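Local coordinates for protein arylmalonate decarboxylase (Bordetella bronchiseptica, PDB 3DTV) that catalyses the decarboxylation of 2-aryl-2-methylmalonates, taking up a proton to give 2-arylpropionates and releasing carbon dioxide, at residues A[182-187]-A[204-209]. Sequence-based numbering, arbitrary orientation.
Sequences DGILLS and LGVPVV
Ile-184 lies across three residues of the returning chain: its CB sits beside CG2 of Val-208, its CG1 meets CG1 of Val-206, and its CD1 reaches CD2 of Leu-204 at 3.8 Å. The first torsion sends CG1 off opposite the carbonyl carbon, and the extended second one (chi2 -178°) then carries CD1 on to Leu-204; the side chain meets those of Leu-204 and Val-206 at roughly right angles. CB of Leu-186 adds to the same face, packing 3.8 Å from CG1 of Val-208; helix 164-176 covers it through Cys-171 and Phe-175. On the other face CD1 of Leu-185 packs obliquely against CG2 of Val-209, 3.6 Å away, with Leu-115 and Leu-138 close by. Between the faces the backbones pair in parallel. Ile-184 N donates to Pro-207 O (3.0 Å). Ile-184 O accepts from Val-209 N (2.9 Å), and Leu-186 N in turn donates to Val-209 O. Helix 196-204 joins the two strands in a beta-alpha-beta unit, and Glu-201 on that helix accepts the Val-208 N-H through OE2. Three backbone bonds thus satisfy buried polar groups between two aliphatic layers, fastening 208-210, an outermost strand of the parallel sheet, to strand 183-187.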
loop_
_atom_site.group_PDB
_atom_site.type_symbol
_atom_site.label_atom_id
_atom_site.label_comp_id
_atom_site.label_asym_id
_atom_site.label_seq_id
_atom_site.Cartn_x
_atom_site.Cartn_y
_atom_site.Cartn_z
ATOM N N ASP A 182 1.568 0.829 18.435
ATOM C CA ASP A 182 0.287 0.130 18.273
ATOM C C ASP A 182 0.379 -0.928 17.169
ATOM O O ASP A 182 -0.382 -1.884 17.165
ATOM C CB ASP A 182 -0.820 1.105 17.878
ATOM C CG ASP A 182 -1.053 2.194 18.911
ATOM O OD1 ASP A 182 -0.811 1.931 20.100
ATOM O OD2 ASP A 182 -1.490 3.305 18.534
ATOM N N GLY A 183 1.286 -0.731 16.212
ATOM C CA GLY A 183 1.410 -1.651 15.085
ATOM C C GLY A 183 2.628 -1.339 14.234
ATOM O O GLY A 183 3.440 -0.462 14.599
ATOM N N ILE A 184 2.743 -2.029 13.089
ATOM C CA ILE A 184 3.941 -1.961 12.283
ATOM C C ILE A 184 3.563 -1.696 10.835
ATOM O O ILE A 184 2.694 -2.360 10.266
ATOM C CB ILE A 184 4.779 -3.254 12.365
ATOM C CG1 ILE A 184 5.040 -3.645 13.804
ATOM C CG2 ILE A 184 6.067 -3.092 11.608
ATOM C CD1 ILE A 184 5.911 -4.891 13.980
ATOM N N LEU A 185 4.210 -0.720 10.233
ATOM C CA LEU A 185 4.063 -0.543 8.798
ATOM C C LEU A 185 5.242 -1.218 8.069
ATOM O O LEU A 185 6.417 -0.809 8.235
ATOM C CB LEU A 185 3.920 0.935 8.444
ATOM C CG LEU A 185 4.090 1.285 6.993
ATOM C CD1 LEU A 185 3.021 0.597 6.167
ATOM C CD2 LEU A 185 4.035 2.816 6.819
ATOM N N LEU A 186 4.937 -2.292 7.328
ATOM C CA LEU A 186 5.945 -2.976 6.505
ATOM C C LEU A 186 5.846 -2.470 5.073
ATOM O O LEU A 186 4.917 -2.833 4.314
ATOM C CB LEU A 186 5.741 -4.499 6.566
ATOM C CG LEU A 186 6.689 -5.390 5.715
ATOM C CD1 LEU A 186 8.167 -5.108 5.997
ATOM C CD2 LEU A 186 6.362 -6.906 5.940
ATOM N N SER A 187 6.782 -1.637 4.677
ATOM C CA SER A 187 6.543 -0.849 3.474
ATOM C C SER A 187 7.491 -1.323 2.389
ATOM O O SER A 187 8.687 -1.033 2.439
ATOM C CB SER A 187 6.726 0.654 3.709
ATOM O OG SER A 187 6.096 1.413 2.652
ATOM N N LEU A 204 4.225 -11.256 17.860
ATOM C CA LEU A 204 4.248 -9.990 18.596
ATOM C C LEU A 204 2.860 -9.568 19.094
ATOM O O LEU A 204 2.754 -8.745 20.010
ATOM C CB LEU A 204 4.846 -8.874 17.744
ATOM C CG LEU A 204 6.327 -8.913 17.324
ATOM C CD1 LEU A 204 6.667 -10.206 16.576
ATOM C CD2 LEU A 204 6.704 -7.671 16.460
ATOM N N GLY A 205 1.799 -10.119 18.492
ATOM C CA GLY A 205 0.449 -9.781 18.902
ATOM C C GLY A 205 0.028 -8.385 18.505
ATOM O O GLY A 205 -0.928 -7.817 19.037
ATOM N N VAL A 206 0.725 -7.830 17.535
ATOM C CA VAL A 206 0.394 -6.495 17.090
ATOM C C VAL A 206 0.168 -6.583 15.590
ATOM O O VAL A 206 0.771 -7.472 14.949
ATOM C CB VAL A 206 1.535 -5.516 17.488
ATOM C CG1 VAL A 206 2.604 -5.436 16.435
ATOM C CG2 VAL A 206 0.975 -4.157 17.765
ATOM N N PRO A 207 -0.722 -5.708 15.027
ATOM C CA PRO A 207 -0.993 -5.808 13.601
ATOM C C PRO A 207 0.085 -5.180 12.702
ATOM O O PRO A 207 0.699 -4.161 13.046
ATOM C CB PRO A 207 -2.312 -5.027 13.449
ATOM C CG PRO A 207 -2.186 -3.945 14.422
ATOM C CD PRO A 207 -1.538 -4.630 15.638
ATOM N N VAL A 208 0.273 -5.803 11.538
ATOM C CA VAL A 208 1.193 -5.314 10.538
ATOM C C VAL A 208 0.406 -4.952 9.284
ATOM O O VAL A 208 -0.313 -5.807 8.712
ATOM C CB VAL A 208 2.260 -6.356 10.157
ATOM C CG1 VAL A 208 3.146 -5.818 8.997
ATOM C CG2 VAL A 208 3.110 -6.749 11.399
ATOM N N VAL A 209 0.516 -3.683 8.891
ATOM C CA VAL A 209 -0.041 -3.221 7.613
ATOM C C VAL A 209 1.110 -3.185 6.639
ATOM O O VAL A 209 2.138 -2.543 6.884
ATOM C CB VAL A 209 -0.742 -1.836 7.706
ATOM C CG1 VAL A 209 -1.824 -1.811 8.754
ATOM C CG2 VAL A 209 0.233 -0.749 7.991
#